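Putative aldo/keto reductase (PDB 4R9O) probably works as an NADP-dependent oxidoreductase of the aldo/keto reductase family. Local coordinates at residues C[8-12]-C[205-209]; C[158-163]-C[177-183]. One frame throughout, in Å; residues are numbered along the deposited sequence.

Overall arrangement
Contact 2 is part of the TIM-barrel wall. It pairs two neighbouring parallel strands, 155-161 and 182-185, whose crossover is helix 165-173. Contact 1 joins the end of the N-terminal hairpin strand 7-9 to the loop leading into barrel strand 210-212. Their centres are about 10 Å apart, and contact 2 is nested in the loop that contact 1 closes. They touch directly: Arg208 O lies 2.8 Å from Thr181 OG1, and Ile10 CD1 packs 3.2 Å from Ala180 O. Contact 2 reaches the likely cofactor site through Ser161 and Asn162. Its Gln183 side chain is about 5 Å from that of Tyr58, the likely proton donor. Contact 1 stays back, with the Ile207 side chain about 11 Å from that of Ser161.

Contact 1 (C[8-12]-C[205-209]); sequences VTIAP and LRIRP
Residues 8-12 run nearly antiparallel to the touching part of 205-209 (end-to-end directions 157° apart). Val8 and Thr9 are extended and end strand 7-9. Val8 CB lies over one face of the Arg208 guanidinium, and Val8 CG1 is 3.5 Å from Arg208 NH1. The CA-CB bond of Thr9 points away. Thr9 O is 3.8 Å from Arg208 CD and accepts from a water at 3.1 Å, which also donates to Arg206 O at 2.7 Å. Ile10 (phi/psi -80/-18) breaks the extended run. Its O accepts the one direct hydrogen bond, from Arg208 N at 2.7 Å, and has Ile207 CA at 3.5 Å. Ala11 is extended again, with CA 4.5 Å from Ile207 CA and CB 4.0 Å from Ile207 CG1. Pro12 CD rests 3.3 Å from Arg206 O. Opposite, Arg206 has positive phi (59/38) and ends helix 198-205 in a Schellman motif; its side-chain end leads away to a salt bridge with Asp140 of the second subunit. Ile207 and Arg208 are extended. Arg208 (chi1 m, chi2 t, chi3 p) also donates from NE to Gln259 O. One direct bond, one water bridge and the Arg208 side chain thus hold the antiparallel 7-9/16-23 hairpin at the N-terminal end of strand 210-212, as in aldo/keto reductases, where a hairpin closes the barrel bottom.

Contact 2 (C[158-163]-C[177-183]); sequences FGVSNF and FTLATNQ
Strand 155-161 and strand 182-185 pair in parallel, as expected for a beta-alpha-beta unit of a TIM barrel; helix 165-173 makes the crossover. Val160 is in register with Asn182 (CA-CA 4.8 Å) and Ser161 with Gln183 (4.3 Å). Phe158 O accepts from Ala180 N at 2.8 Å, Val160 N donates to Thr181 O at 3.0 Å, and Val160 O accepts from Gln183 N at 2.9 Å. Gly159 CA lies 3.6 Å from Thr181 O; a CB here would clash with that oxygen. A water accepts from Phe158 N and donates to Thr178 O, both at 2.9 Å.

Past the strand, Asn162 takes positive phi (66/27) and turns the chain. Gln183 O then accepts twice, from Asn162 N at 2.8 Å and from Ser161 OG (chi1 t) at 3.1 Å. Asn182 (chi1 t, chi2 7°) grips the backbone of Phe163 with its amide: OD1 accepts from Phe163 N at 3.2 Å, and ND2 donates to Phe163 O at 3.0 Å. Thr181 OG1 bonds to Arg208 O, Gln183 NE2 to Asp53 and Asn162 ND2 to His131 O.

At the other end, the Phe158 and Phe177 rings are near parallel (16°) but barely overlap, with centroids 5.1 Å apart. Leu179 CD1 packs 4.3 Å from Val160 CG1. Ser161 and Asn162 probably bind NADP(+), as in a close relative. The backbone of the turn that carries these likely cofactor residues is thus bonded to strand 182-185 through Asn182 and Gln183.

Contact 1 (C[8-12]-C[205-209])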
loop_
_atom_site.group_PDB
_atom_site.type_symbol
_atom_site.label_atom_id
_atom_site.label_comp_id
_atom_site.label_asym_id
_atom_site.label_seq_id
_atom_site.Cartn_x
_atom_site.Cartn_y
_atom_site.Cartn_z
ATOM N N VAL C 8 33.304 5.119 21.740
ATOM C CA VAL C 8 32.966 5.933 20.585
ATOM C C VAL C 8 32.315 7.239 21.016
ATOM O O VAL C 8 31.550 7.276 21.977
ATOM C CB VAL C 8 32.022 5.173 19.610
ATOM C CG1 VAL C 8 32.738 3.991 18.965
ATOM C CG2 VAL C 8 30.765 4.706 20.319
ATOM N N THR C 9 32.652 8.321 20.328
ATOM C CA THR C 9 31.937 9.577 20.514
ATOM C C THR C 9 30.696 9.550 19.630
ATOM O O THR C 9 30.804 9.467 18.413
ATOM C CB THR C 9 32.821 10.788 20.170
ATOM O OG1 THR C 9 34.031 10.718 20.934
ATOM C CG2 THR C 9 32.100 12.088 20.494
ATOM N N ILE C 10 29.513 9.617 20.236
ATOM C CA ILE C 10 28.292 9.357 19.477
ATOM C C ILE C 10 27.812 10.546 18.645
ATOM O O ILE C 10 27.040 10.365 17.706
ATOM C CB ILE C 10 27.158 8.906 20.402
ATOM C CG1 ILE C 10 26.674 10.078 21.261
ATOM C CG2 ILE C 10 27.639 7.748 21.274
ATOM C CD1 ILE C 10 25.526 9.730 22.157
ATOM N N ALA C 11 28.285 11.747 18.965
ATOM C CA ALA C 11 27.860 12.962 18.268
ATOM C C ALA C 11 28.920 14.043 18.480
ATOM O O ALA C 11 29.696 13.937 19.431
ATOM C CB ALA C 11 26.498 13.411 18.792
ATOM N N PRO C 12 28.928 15.080 17.621
ATOM C CA PRO C 12 29.716 16.284 17.908
ATOM C C PRO C 12 29.306 16.893 19.250
ATOM O O PRO C 12 28.109 17.091 19.487
ATOM C CB PRO C 12 29.375 17.220 16.740
ATOM C CG PRO C 12 28.945 16.308 15.638
ATOM C CD PRO C 12 28.261 15.155 16.308
ATOM N N LEU C 205 24.788 14.289 9.728
ATOM C CA LEU C 205 25.049 15.087 10.920
ATOM C C LEU C 205 26.159 14.514 11.797
ATOM O O LEU C 205 26.510 15.115 12.803
ATOM C CB LEU C 205 23.765 15.229 11.746
ATOM C CG LEU C 205 22.619 15.972 11.069
ATOM C CD1 LEU C 205 21.445 16.108 12.025
ATOM C CD2 LEU C 205 23.089 17.329 10.623
ATOM N N ARG C 206 26.703 13.363 11.405
ATOM C CA ARG C 206 27.728 12.643 12.173
ATOM C C ARG C 206 27.243 12.277 13.575
ATOM O O ARG C 206 27.997 12.336 14.547
ATOM C CB ARG C 206 29.019 13.454 12.255
ATOM C CG ARG C 206 29.550 13.854 10.866
ATOM C CD ARG C 206 30.971 14.389 10.895
ATOM N NE ARG C 206 31.399 14.780 9.551
ATOM C CZ ARG C 206 31.892 13.943 8.642
ATOM N NH1 ARG C 206 32.052 12.653 8.929
ATOM N NH2 ARG C 206 32.245 14.396 7.447
ATOM N N ILE C 207 25.972 11.900 13.651
ATOM C CA ILE C 207 25.340 11.433 14.879
ATOM C C ILE C 207 25.097 9.944 14.752
ATOM O O ILE C 207 24.484 9.485 13.786
ATOM C CB ILE C 207 24.014 12.174 15.147
ATOM C CG1 ILE C 207 24.300 13.648 15.460
ATOM C CG2 ILE C 207 23.209 11.501 16.269
ATOM C CD1 ILE C 207 23.113 14.555 15.370
ATOM N N ARG C 208 25.586 9.180 15.723
ATOM C CA ARG C 208 25.468 7.735 15.644
ATOM C C ARG C 208 24.220 7.235 16.373
ATOM O O ARG C 208 23.977 7.579 17.537
ATOM C CB ARG C 208 26.740 7.080 16.194
ATOM C CG ARG C 208 27.970 7.427 15.356
ATOM C CD ARG C 208 29.280 6.962 15.979
ATOM N NE ARG C 208 29.438 5.507 15.974
ATOM C CZ ARG C 208 30.613 4.884 16.026
ATOM N NH1 ARG C 208 31.734 5.591 16.071
ATOM N NH2 ARG C 208 30.668 3.556 16.024
ATOM N N PRO C 209 23.415 6.417 15.684
ATOM C CA PRO C 209 22.203 5.900 16.325
ATOM C C PRO C 209 22.476 4.732 17.260
ATOM O O PRO C 209 23.353 3.907 16.974
ATOM C CB PRO C 209 21.357 5.443 15.144
ATOM C CG PRO C 209 22.385 5.036 14.105
ATOM C CD PRO C 209 23.564 5.946 14.294
HETATM O O HOH W 1 29.905 11.264 16.115
#

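Contact 2 (C[158-163]-C[177-183])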
loop_
_atom_site.group_PDB
_atom_site.type_symbol
_atom_site.label_atom_id
_atom_site.label_comp_id
_atom_site.label_asym_id
_atom_site.label_seq_id
_atom_site.Cartn_x
_atom_site.Cartn_y
_atom_site.Cartn_z
ATOM N N PHE C 158 21.253 15.024 25.574
ATOM C CA PHE C 158 19.861 14.800 25.204
ATOM C C PHE C 158 19.762 14.183 23.816
ATOM O O PHE C 158 20.601 14.435 22.957
ATOM C CB PHE C 158 19.067 16.116 25.254
ATOM C CG PHE C 158 19.088 16.783 26.606
ATOM C CD1 PHE C 158 18.149 16.466 27.563
ATOM C CD2 PHE C 158 20.052 17.738 26.910
ATOM C CE1 PHE C 158 18.167 17.072 28.815
ATOM C CE2 PHE C 158 20.078 18.353 28.155
ATOM C CZ PHE C 158 19.137 18.011 29.115
ATOM N N GLY C 159 18.722 13.382 23.606
ATOM C CA GLY C 159 18.496 12.771 22.314
ATOM C C GLY C 159 17.048 12.383 22.164
ATOM O O GLY C 159 16.212 12.743 22.991
ATOM N N VAL C 160 16.756 11.644 21.104
ATOM C CA VAL C 160 15.410 11.175 20.826
ATOM C C VAL C 160 15.443 9.717 20.421
ATOM O O VAL C 160 16.523 9.123 20.262
ATOM C CB VAL C 160 14.737 11.985 19.693
ATOM C CG1 VAL C 160 14.620 13.448 20.081
ATOM C CG2 VAL C 160 15.528 11.819 18.386
ATOM N N SER C 161 14.252 9.149 20.246
ATOM C CA SER C 161 14.097 7.765 19.833
ATOM C C SER C 161 12.912 7.658 18.873
ATOM O O SER C 161 11.843 8.219 19.137
ATOM C CB SER C 161 13.904 6.857 21.052
ATOM O OG SER C 161 13.718 5.504 20.668
ATOM N N ASN C 162 13.144 6.989 17.740
ATOM C CA ASN C 162 12.128 6.671 16.734
ATOM C C ASN C 162 11.549 7.890 16.026
ATOM O O ASN C 162 10.416 7.846 15.560
ATOM C CB ASN C 162 10.996 5.865 17.362
ATOM C CG ASN C 162 11.508 4.670 18.136
ATOM O OD1 ASN C 162 12.186 3.818 17.580
ATOM N ND2 ASN C 162 11.212 4.621 19.437
ATOM N N PHE C 163 12.340 8.956 15.943
ATOM C CA PHE C 163 11.954 10.184 15.239
ATOM C C PHE C 163 12.193 10.092 13.733
ATOM O O PHE C 163 13.177 9.493 13.277
ATOM C CB PHE C 163 12.727 11.395 15.803
ATOM C CG PHE C 163 12.091 12.026 17.028
ATOM C CD1 PHE C 163 12.025 13.401 17.157
ATOM C CD2 PHE C 163 11.577 11.242 18.050
ATOM C CE1 PHE C 163 11.441 13.994 18.281
ATOM C CE2 PHE C 163 10.992 11.828 19.170
ATOM C CZ PHE C 163 10.930 13.207 19.285
ATOM N N PHE C 177 22.240 22.928 22.105
ATOM C CA PHE C 177 23.198 21.828 22.021
ATOM C C PHE C 177 22.713 20.735 21.067
ATOM O O PHE C 177 21.508 20.577 20.850
ATOM C CB PHE C 177 23.461 21.236 23.408
ATOM C CG PHE C 177 22.253 21.231 24.305
ATOM C CD1 PHE C 177 21.176 20.400 24.036
ATOM C CD2 PHE C 177 22.196 22.056 25.415
ATOM C CE1 PHE C 177 20.065 20.398 24.851
ATOM C CE2 PHE C 177 21.091 22.053 26.239
ATOM C CZ PHE C 177 20.020 21.226 25.953
ATOM N N THR C 178 23.654 19.977 20.512
ATOM C CA THR C 178 23.336 18.934 19.544
ATOM C C THR C 178 22.625 17.737 20.165
ATOM O O THR C 178 23.078 17.206 21.180
ATOM C CB THR C 178 24.607 18.414 18.866
ATOM O OG1 THR C 178 25.390 19.524 18.419
ATOM C CG2 THR C 178 24.262 17.492 17.693
ATOM N N LEU C 179 21.525 17.306 19.547
ATOM C CA LEU C 179 20.896 16.042 19.925
ATOM C C LEU C 179 21.910 14.921 19.695
ATOM O O LEU C 179 22.526 14.833 18.631
ATOM C CB LEU C 179 19.609 15.812 19.128
ATOM C CG LEU C 179 18.404 16.669 19.548
ATOM C CD1 LEU C 179 17.224 16.508 18.570
ATOM C CD2 LEU C 179 17.986 16.313 20.961
ATOM N N ALA C 180 22.117 14.071 20.691
ATOM C CA ALA C 180 23.276 13.197 20.624
ATOM C C ALA C 180 22.964 11.840 20.005
ATOM O O ALA C 180 23.878 11.062 19.726
ATOM C CB ALA C 180 23.872 13.028 22.002
ATOM N N THR C 181 21.683 11.546 19.797
ATOM C CA THR C 181 21.308 10.310 19.117
ATOM C C THR C 181 19.838 10.292 18.720
ATOM O O THR C 181 19.011 11.053 19.244
ATOM C CB THR C 181 21.576 9.044 19.980
ATOM O OG1 THR C 181 21.649 7.893 19.129
ATOM C CG2 THR C 181 20.458 8.827 20.987
ATOM N N ASN C 182 19.535 9.399 17.787
ATOM C CA ASN C 182 18.168 9.029 17.463
ATOM C C ASN C 182 18.171 7.519 17.515
ATOM O O ASN C 182 18.715 6.858 16.632
ATOM C CB ASN C 182 17.749 9.564 16.087
ATOM C CG ASN C 182 16.267 9.318 15.761
ATOM O OD1 ASN C 182 15.483 8.855 16.603
ATOM N ND2 ASN C 182 15.874 9.663 14.527
ATOM N N GLN C 183 17.639 6.988 18.603
ATOM C CA GLN C 183 17.617 5.563 18.851
ATOM C C GLN C 183 16.549 4.915 17.975
ATOM O O GLN C 183 15.363 5.240 18.089
ATOM C CB GLN C 183 17.361 5.299 20.343
ATOM C CG GLN C 183 17.605 3.876 20.763
ATOM C CD GLN C 183 17.450 3.669 22.258
ATOM O OE1 GLN C 183 16.607 2.883 22.699
ATOM N NE2 GLN C 183 18.293 4.340 23.044
HETATM O O HOH W 2 22.893 16.807 24.006
#